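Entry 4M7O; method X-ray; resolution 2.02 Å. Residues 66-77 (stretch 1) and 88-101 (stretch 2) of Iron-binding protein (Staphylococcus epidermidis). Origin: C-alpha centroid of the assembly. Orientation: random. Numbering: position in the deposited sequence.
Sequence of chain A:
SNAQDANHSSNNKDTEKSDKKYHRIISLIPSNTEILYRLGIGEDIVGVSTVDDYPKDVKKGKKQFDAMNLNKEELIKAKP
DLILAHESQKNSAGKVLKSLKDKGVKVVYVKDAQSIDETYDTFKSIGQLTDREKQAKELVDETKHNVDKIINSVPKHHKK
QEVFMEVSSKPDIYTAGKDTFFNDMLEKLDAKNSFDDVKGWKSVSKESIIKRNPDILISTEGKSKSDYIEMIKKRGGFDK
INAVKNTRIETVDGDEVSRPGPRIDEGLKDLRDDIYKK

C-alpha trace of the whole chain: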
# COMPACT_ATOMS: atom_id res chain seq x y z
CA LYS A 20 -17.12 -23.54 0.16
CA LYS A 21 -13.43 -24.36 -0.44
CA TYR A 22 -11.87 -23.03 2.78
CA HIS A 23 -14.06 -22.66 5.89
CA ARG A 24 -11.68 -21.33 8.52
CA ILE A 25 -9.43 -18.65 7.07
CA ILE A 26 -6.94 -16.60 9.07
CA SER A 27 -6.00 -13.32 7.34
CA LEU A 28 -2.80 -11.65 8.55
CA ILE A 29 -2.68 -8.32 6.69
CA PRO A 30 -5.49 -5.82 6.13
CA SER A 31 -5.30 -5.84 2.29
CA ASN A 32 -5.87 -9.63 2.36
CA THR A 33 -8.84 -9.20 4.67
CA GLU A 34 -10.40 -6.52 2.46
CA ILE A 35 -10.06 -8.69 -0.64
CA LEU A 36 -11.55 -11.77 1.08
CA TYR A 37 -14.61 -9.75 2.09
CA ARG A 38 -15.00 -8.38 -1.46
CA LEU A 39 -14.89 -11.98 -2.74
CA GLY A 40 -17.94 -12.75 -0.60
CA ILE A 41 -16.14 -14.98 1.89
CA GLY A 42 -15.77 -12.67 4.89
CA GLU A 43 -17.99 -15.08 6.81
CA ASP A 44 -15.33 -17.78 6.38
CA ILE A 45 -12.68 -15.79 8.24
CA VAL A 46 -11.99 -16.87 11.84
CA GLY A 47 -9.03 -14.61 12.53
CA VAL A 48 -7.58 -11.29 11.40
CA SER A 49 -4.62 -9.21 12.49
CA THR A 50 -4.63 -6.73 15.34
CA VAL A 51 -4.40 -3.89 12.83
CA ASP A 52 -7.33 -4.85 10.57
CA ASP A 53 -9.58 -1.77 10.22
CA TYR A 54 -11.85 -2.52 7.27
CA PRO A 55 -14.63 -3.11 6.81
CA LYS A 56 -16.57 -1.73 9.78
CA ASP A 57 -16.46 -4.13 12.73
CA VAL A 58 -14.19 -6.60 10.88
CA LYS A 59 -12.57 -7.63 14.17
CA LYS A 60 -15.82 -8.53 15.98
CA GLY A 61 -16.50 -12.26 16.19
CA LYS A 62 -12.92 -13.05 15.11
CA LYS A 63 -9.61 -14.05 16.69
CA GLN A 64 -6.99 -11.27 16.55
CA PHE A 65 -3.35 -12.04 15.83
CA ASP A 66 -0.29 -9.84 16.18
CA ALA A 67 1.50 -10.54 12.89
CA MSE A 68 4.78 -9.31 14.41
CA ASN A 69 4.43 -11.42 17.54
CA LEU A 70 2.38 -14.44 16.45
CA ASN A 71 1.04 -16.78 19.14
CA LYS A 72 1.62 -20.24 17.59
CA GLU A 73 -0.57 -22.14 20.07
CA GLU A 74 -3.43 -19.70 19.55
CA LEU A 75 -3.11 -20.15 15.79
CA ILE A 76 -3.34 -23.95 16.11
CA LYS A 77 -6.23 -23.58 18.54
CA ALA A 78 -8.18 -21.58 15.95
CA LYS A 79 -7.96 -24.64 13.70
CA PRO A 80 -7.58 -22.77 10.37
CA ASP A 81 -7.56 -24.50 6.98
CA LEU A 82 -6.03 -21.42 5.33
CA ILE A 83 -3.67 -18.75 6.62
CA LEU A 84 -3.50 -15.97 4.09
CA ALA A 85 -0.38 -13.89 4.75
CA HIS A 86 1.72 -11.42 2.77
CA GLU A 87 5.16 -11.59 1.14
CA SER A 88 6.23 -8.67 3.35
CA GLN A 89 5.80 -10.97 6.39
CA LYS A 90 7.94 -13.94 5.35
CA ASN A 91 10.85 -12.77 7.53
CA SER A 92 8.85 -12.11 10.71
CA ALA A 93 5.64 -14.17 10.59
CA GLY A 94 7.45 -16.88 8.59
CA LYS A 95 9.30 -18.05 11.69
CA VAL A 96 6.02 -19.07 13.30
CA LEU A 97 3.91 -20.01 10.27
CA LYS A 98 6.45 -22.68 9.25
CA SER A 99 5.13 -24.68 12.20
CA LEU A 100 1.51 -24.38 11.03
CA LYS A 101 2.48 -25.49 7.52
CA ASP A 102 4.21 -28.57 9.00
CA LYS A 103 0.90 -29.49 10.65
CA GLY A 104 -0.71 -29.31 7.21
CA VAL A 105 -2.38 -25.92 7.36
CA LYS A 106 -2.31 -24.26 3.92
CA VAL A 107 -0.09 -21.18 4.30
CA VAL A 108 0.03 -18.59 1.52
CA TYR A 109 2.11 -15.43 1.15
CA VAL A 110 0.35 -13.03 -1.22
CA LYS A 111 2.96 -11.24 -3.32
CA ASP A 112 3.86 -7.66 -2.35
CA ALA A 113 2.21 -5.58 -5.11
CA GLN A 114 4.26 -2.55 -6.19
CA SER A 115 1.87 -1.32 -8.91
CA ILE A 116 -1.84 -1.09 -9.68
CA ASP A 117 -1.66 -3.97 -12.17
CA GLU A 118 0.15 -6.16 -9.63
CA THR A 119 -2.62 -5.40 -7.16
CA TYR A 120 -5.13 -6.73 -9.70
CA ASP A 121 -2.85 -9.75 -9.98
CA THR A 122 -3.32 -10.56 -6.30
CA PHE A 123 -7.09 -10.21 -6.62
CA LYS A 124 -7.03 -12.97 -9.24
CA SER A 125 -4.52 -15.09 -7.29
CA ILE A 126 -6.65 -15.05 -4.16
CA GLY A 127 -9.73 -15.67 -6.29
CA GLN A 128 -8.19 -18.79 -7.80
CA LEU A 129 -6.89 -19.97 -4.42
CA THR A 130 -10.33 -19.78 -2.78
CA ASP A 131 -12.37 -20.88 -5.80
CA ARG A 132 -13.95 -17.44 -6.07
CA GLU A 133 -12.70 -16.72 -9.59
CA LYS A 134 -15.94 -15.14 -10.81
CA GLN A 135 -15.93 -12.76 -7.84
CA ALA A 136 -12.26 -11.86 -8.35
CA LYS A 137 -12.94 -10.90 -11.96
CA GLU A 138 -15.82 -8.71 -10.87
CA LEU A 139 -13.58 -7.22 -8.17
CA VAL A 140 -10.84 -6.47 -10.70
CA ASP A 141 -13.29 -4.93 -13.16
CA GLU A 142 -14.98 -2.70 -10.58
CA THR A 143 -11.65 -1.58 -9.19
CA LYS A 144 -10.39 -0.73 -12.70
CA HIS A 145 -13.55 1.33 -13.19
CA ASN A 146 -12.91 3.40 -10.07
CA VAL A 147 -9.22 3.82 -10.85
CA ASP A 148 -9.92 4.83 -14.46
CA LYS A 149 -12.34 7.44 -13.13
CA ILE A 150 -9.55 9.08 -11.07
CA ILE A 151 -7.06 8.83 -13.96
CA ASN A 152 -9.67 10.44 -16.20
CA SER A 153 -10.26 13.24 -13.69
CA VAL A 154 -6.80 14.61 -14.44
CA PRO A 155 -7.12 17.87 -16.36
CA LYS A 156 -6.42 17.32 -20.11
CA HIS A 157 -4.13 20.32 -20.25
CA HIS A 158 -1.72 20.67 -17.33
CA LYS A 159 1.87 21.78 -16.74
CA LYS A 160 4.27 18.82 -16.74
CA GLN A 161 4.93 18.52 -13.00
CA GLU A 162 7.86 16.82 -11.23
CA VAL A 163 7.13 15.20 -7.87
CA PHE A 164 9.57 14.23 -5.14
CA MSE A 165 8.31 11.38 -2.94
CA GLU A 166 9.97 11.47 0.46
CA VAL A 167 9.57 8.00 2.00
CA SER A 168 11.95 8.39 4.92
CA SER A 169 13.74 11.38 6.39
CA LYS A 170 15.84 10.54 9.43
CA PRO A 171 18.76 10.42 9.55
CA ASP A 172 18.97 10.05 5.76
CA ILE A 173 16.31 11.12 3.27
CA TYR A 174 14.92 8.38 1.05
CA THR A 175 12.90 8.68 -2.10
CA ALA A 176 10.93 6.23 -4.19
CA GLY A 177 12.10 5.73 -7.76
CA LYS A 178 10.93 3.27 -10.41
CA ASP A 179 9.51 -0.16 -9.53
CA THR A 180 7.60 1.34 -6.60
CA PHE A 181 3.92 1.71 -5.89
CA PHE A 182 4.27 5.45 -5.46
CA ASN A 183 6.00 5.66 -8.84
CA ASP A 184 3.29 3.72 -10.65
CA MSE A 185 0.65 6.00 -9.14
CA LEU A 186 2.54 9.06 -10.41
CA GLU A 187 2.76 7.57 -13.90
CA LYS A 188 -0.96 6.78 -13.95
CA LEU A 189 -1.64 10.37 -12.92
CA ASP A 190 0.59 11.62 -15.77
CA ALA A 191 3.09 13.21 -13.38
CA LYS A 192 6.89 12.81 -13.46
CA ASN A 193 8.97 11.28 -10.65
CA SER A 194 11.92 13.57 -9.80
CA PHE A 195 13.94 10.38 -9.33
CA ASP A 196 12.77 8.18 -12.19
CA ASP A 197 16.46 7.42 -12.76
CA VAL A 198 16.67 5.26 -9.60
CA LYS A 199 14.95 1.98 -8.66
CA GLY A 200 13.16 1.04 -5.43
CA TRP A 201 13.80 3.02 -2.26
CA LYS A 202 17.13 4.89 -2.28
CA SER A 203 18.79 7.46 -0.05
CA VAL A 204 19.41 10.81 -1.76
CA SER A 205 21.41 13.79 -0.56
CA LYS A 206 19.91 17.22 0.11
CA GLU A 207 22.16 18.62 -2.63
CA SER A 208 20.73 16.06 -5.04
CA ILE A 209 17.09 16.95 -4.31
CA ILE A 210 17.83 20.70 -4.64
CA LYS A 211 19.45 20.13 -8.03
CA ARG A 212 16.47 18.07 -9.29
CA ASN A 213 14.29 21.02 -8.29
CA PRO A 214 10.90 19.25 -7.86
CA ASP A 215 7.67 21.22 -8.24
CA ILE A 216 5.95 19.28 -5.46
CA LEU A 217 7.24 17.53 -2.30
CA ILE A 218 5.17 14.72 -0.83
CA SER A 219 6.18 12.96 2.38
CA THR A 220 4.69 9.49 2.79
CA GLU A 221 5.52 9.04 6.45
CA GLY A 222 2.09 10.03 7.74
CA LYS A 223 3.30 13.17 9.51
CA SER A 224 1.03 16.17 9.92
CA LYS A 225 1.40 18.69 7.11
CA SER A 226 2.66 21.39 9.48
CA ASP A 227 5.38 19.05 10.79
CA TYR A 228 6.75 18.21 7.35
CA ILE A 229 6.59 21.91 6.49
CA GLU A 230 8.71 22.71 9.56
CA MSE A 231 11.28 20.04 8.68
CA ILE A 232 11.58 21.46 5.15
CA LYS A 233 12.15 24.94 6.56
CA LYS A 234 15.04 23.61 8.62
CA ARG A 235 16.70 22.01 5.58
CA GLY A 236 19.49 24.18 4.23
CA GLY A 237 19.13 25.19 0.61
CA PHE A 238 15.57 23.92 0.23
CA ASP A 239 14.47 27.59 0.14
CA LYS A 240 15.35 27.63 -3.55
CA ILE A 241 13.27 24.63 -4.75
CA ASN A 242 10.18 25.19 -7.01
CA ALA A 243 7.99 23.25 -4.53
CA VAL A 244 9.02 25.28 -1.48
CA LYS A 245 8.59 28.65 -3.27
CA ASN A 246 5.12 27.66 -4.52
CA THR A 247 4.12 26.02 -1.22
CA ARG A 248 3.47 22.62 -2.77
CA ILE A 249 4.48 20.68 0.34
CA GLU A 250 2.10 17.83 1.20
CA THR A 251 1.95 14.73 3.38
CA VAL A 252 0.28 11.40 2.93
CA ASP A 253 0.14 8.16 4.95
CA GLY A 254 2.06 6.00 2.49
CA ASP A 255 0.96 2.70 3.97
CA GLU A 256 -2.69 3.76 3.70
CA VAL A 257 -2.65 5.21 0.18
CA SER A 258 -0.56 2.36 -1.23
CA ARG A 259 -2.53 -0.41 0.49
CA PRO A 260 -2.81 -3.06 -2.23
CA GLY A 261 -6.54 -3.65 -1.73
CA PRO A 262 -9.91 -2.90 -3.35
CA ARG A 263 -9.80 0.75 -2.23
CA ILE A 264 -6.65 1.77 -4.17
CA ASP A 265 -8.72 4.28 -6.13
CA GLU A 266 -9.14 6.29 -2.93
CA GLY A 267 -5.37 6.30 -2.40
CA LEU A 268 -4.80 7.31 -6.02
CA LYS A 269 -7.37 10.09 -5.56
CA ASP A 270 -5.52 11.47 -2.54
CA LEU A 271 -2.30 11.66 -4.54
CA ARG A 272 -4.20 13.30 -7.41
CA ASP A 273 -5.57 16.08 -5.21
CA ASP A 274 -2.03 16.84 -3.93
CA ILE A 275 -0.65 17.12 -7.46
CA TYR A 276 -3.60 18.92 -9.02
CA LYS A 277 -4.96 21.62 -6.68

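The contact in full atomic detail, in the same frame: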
# COMPACT_ATOMS: atom_id res chain seq x y z
N ASP A 66 -1.34 -10.82 16.39
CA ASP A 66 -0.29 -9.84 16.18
C ASP A 66 0.68 -10.46 15.19
O ASP A 66 1.42 -11.37 15.55
CB ASP A 66 0.44 -9.57 17.49
CG ASP A 66 1.43 -8.42 17.39
OD1 ASP A 66 1.82 -8.03 16.25
OD2 ASP A 66 1.81 -7.90 18.46
N ALA A 67 0.67 -9.97 13.95
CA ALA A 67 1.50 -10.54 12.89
C ALA A 67 3.00 -10.43 13.19
O ALA A 67 3.81 -11.18 12.61
CB ALA A 67 1.18 -9.89 11.56
N MSE A 68 3.36 -9.51 14.08
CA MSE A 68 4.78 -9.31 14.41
C MSE A 68 5.18 -10.18 15.59
O MSE A 68 6.36 -10.45 15.80
CB MSE A 68 5.07 -7.84 14.72
CG MSE A 68 5.06 -6.94 13.49
SE MSE A 68 6.41 -7.46 12.17
CE MSE A 68 7.98 -7.32 13.31
N ASN A 69 4.18 -10.63 16.35
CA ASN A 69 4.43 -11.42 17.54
C ASN A 69 3.43 -12.58 17.63
O ASN A 69 2.67 -12.67 18.59
CB ASN A 69 4.34 -10.51 18.78
CG ASN A 69 5.40 -9.40 18.78
OD1 ASN A 69 5.06 -8.21 18.68
ND2 ASN A 69 6.68 -9.78 18.89
N LEU A 70 3.44 -13.44 16.62
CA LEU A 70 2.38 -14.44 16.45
C LEU A 70 2.39 -15.50 17.54
O LEU A 70 3.42 -16.11 17.81
CB LEU A 70 2.46 -15.13 15.09
CG LEU A 70 1.91 -14.35 13.89
CD1 LEU A 70 2.13 -15.14 12.61
CD2 LEU A 70 0.44 -14.02 14.07
N ASN A 71 1.22 -15.71 18.16
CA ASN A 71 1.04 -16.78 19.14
C ASN A 71 0.74 -18.10 18.43
O ASN A 71 -0.39 -18.34 18.01
CB ASN A 71 -0.11 -16.42 20.10
CG ASN A 71 -0.19 -17.34 21.32
OD1 ASN A 71 -0.06 -18.56 21.20
ND2 ASN A 71 -0.40 -16.76 22.49
N LYS A 72 1.75 -18.96 18.29
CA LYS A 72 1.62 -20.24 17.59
C LYS A 72 0.53 -21.17 18.16
O LYS A 72 -0.23 -21.80 17.40
CB LYS A 72 2.97 -20.97 17.59
CG LYS A 72 2.96 -22.32 16.89
CD LYS A 72 4.24 -23.11 17.17
N GLU A 73 0.44 -21.27 19.48
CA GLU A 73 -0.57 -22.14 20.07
C GLU A 73 -1.97 -21.63 19.79
O GLU A 73 -2.90 -22.42 19.59
CB GLU A 73 -0.33 -22.30 21.57
CG GLU A 73 0.87 -23.17 21.89
CD GLU A 73 0.69 -24.60 21.42
OE1 GLU A 73 -0.45 -25.10 21.44
OE2 GLU A 73 1.70 -25.24 21.04
N GLU A 74 -2.13 -20.31 19.75
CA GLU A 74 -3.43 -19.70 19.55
C GLU A 74 -3.86 -19.87 18.10
O GLU A 74 -5.06 -19.96 17.80
CB GLU A 74 -3.40 -18.22 19.93
CG GLU A 74 -4.62 -17.72 20.71
CD GLU A 74 -4.71 -18.28 22.13
OE1 GLU A 74 -3.82 -19.05 22.55
OE2 GLU A 74 -5.69 -17.95 22.84
N LEU A 75 -2.87 -19.92 17.21
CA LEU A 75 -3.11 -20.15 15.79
C LEU A 75 -3.61 -21.58 15.56
O LEU A 75 -4.57 -21.81 14.84
CB LEU A 75 -1.84 -19.89 14.98
CG LEU A 75 -1.42 -18.44 14.65
CD1 LEU A 75 -0.03 -18.42 14.03
CD2 LEU A 75 -2.40 -17.80 13.70
N ILE A 76 -2.94 -22.54 16.19
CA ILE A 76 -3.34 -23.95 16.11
C ILE A 76 -4.73 -24.14 16.68
O ILE A 76 -5.56 -24.88 16.13
CB ILE A 76 -2.34 -24.85 16.88
CG1 ILE A 76 -0.97 -24.81 16.21
CG2 ILE A 76 -2.85 -26.29 16.99
CD1 ILE A 76 0.10 -25.60 16.94
N LYS A 77 -4.99 -23.45 17.79
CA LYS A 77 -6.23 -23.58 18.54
C LYS A 77 -7.41 -23.09 17.70
O LYS A 77 -8.52 -23.59 17.83
CB LYS A 77 -6.08 -22.75 19.82
CG LYS A 77 -7.18 -22.87 20.85
CD LYS A 77 -6.88 -21.91 22.00
CE LYS A 77 -8.13 -21.24 22.56
NZ LYS A 77 -8.53 -21.78 23.89
N SER A 88 5.48 -9.56 2.46
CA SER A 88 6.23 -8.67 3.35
C SER A 88 6.46 -9.25 4.75
O SER A 88 7.26 -8.72 5.53
CB SER A 88 5.54 -7.30 3.47
OG SER A 88 4.23 -7.43 4.00
N GLN A 89 5.78 -10.35 5.06
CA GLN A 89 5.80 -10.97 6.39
C GLN A 89 6.60 -12.25 6.46
O GLN A 89 6.69 -12.85 7.53
CB GLN A 89 4.36 -11.28 6.85
CG GLN A 89 3.48 -10.05 7.03
CD GLN A 89 2.02 -10.39 7.20
OE1 GLN A 89 1.48 -11.29 6.53
NE2 GLN A 89 1.35 -9.67 8.10
N LYS A 90 7.15 -12.70 5.34
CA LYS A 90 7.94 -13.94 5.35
C LYS A 90 9.03 -13.96 6.42
O LYS A 90 9.23 -14.98 7.09
CB LYS A 90 8.56 -14.23 3.97
CG LYS A 90 7.56 -14.69 2.91
CD LYS A 90 8.31 -15.25 1.70
CE LYS A 90 7.39 -15.40 0.49
NZ LYS A 90 8.17 -15.81 -0.71
N ASN A 91 9.70 -12.83 6.61
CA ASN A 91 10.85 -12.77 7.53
C ASN A 91 10.51 -12.57 9.01
O ASN A 91 11.38 -12.71 9.87
CB ASN A 91 11.84 -11.71 7.06
CG ASN A 91 12.48 -12.08 5.74
OD1 ASN A 91 12.83 -13.24 5.52
ND2 ASN A 91 12.61 -11.10 4.85
N SER A 92 9.26 -12.25 9.31
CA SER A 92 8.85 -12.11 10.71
C SER A 92 7.80 -13.16 11.08
O SER A 92 8.03 -13.99 11.97
CB SER A 92 8.32 -10.69 10.98
OG SER A 92 7.42 -10.29 9.98
N ALA A 93 6.67 -13.14 10.39
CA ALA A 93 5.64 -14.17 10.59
C ALA A 93 6.11 -15.56 10.14
O ALA A 93 5.68 -16.57 10.70
CB ALA A 93 4.34 -13.78 9.89
N GLY A 94 6.99 -15.62 9.15
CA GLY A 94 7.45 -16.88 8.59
C GLY A 94 7.97 -17.84 9.63
O GLY A 94 7.73 -19.04 9.54
N LYS A 95 8.67 -17.28 10.62
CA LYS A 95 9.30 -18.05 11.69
C LYS A 95 8.28 -18.91 12.42
O LYS A 95 8.58 -20.03 12.84
CB LYS A 95 9.95 -17.10 12.70
CG LYS A 95 10.99 -16.14 12.13
CD LYS A 95 11.43 -15.14 13.21
CE LYS A 95 12.40 -14.10 12.68
NZ LYS A 95 13.73 -14.65 12.31
N VAL A 96 7.07 -18.38 12.57
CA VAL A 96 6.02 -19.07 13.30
C VAL A 96 5.13 -19.89 12.36
O VAL A 96 4.77 -21.02 12.68
CB VAL A 96 5.16 -18.06 14.11
CG1 VAL A 96 4.02 -18.77 14.85
CG2 VAL A 96 6.04 -17.26 15.08
N LEU A 97 4.80 -19.33 11.20
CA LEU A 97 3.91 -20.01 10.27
C LEU A 97 4.48 -21.33 9.74
O LEU A 97 3.72 -22.21 9.38
CB LEU A 97 3.52 -19.09 9.10
CG LEU A 97 2.73 -17.85 9.52
CD1 LEU A 97 2.52 -16.91 8.33
CD2 LEU A 97 1.39 -18.23 10.16
N LYS A 98 5.81 -21.45 9.69
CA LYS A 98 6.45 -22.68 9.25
C LYS A 98 5.95 -23.88 10.05
O LYS A 98 5.79 -24.97 9.51
CB LYS A 98 7.97 -22.58 9.35
CG LYS A 98 8.62 -21.80 8.22
N SER A 99 5.70 -23.65 11.34
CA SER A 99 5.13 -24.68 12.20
C SER A 99 3.73 -25.08 11.75
O SER A 99 3.43 -26.26 11.65
CB SER A 99 5.09 -24.19 13.65
OG SER A 99 6.39 -24.06 14.17
N LEU A 100 2.88 -24.10 11.47
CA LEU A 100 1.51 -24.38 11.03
C LEU A 100 1.50 -25.19 9.74
O LEU A 100 0.79 -26.21 9.64
CB LEU A 100 0.72 -23.08 10.87
CG LEU A 100 -0.00 -22.53 12.11
CD1 LEU A 100 -1.21 -23.39 12.46
CD2 LEU A 100 0.93 -22.41 13.32
N LYS A 101 2.30 -24.76 8.78
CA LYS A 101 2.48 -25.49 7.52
C LYS A 101 2.87 -26.95 7.75
O LYS A 101 2.34 -27.84 7.08
CB LYS A 101 3.53 -24.79 6.65
CG LYS A 101 3.76 -25.46 5.31
CD LYS A 101 4.64 -24.61 4.40
CE LYS A 101 5.09 -25.40 3.17
NZ LYS A 101 5.98 -24.61 2.28

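Two segments of a chain can be packed side by side largely through aliphatic side chains, with no hydrogen bond between them. The contact between residues 66-77 and 88-101 of this iron-binding protein is a compact example. It buries 536 Å², summed over both sides, and no hydrogen bond crosses it among the modelled atoms. The helices 72-77 and 94-101 run in broadly the same direction, 37° apart, and their axes approach to 10.1 Å, a spacing occupied mainly by aliphatic side-chain atoms.

Val96 and Leu70 have the largest covered areas, closely followed by Leu100. Val96 directs its CA-to-CB bond toward the first stretch, and its short branched side chain meets three residues there. Its CG1 lies 3.7 Å from CB of Lys72, 4.0 Å from CB of Leu70 and 4.1 Å from CD1 of Leu75, so one methyl is shared by the residues on both sides of the helix start. The other methyl, CG2, rests 4.0 Å from the carbonyl O of Leu70.

Leu70 answers from the loop before the helix. Its CA-to-CB bond also points toward the second stretch, and its m,t rotamer carries CD1 to within 3.8 Å of Ala93 CB and 4.0 Å of Leu97 CD2. Leu75 CD1 reaches the same Leu97 CD2 at 4.1 Å, so that loop and helix converge on a single methyl group.

Leu100 extends the packing one turn beyond Val96. Its CA-to-CB bond points sideways, but the end of the side chain comes nearer: CD2 is 4.1 Å from both Leu75 CB and Lys72 CG, and CD1 is 4.0 Å from Ile76 CG1. Lys72 thus contributes the aliphatic part of its chain; its CD also lies 3.8 Å from Ser99 CB, although the atoms beyond CD are not modelled.

The loop end of the contact is smaller in scale. Ala67 CB sits 3.5 Å from Gln89 NE2, which is hydrogen-bonded elsewhere in the structure, and the selenium SE of Met68, a selenomethionine, approaches Ser92 OG to 3.7 Å.

Local bonds shape the backbone that presents these groups. In the type I turn from Asp66 to Asn69, Asp66 OD1 accepts from Met68 N at 3.0 Å. Asn71, whose CA-to-CB bond points away from the second stretch, caps the following helix by accepting from Glu74 N through OD1 at 3.1 Å. Polar groups order the first stretch from within, and mostly apolar packing lines its meeting with the second.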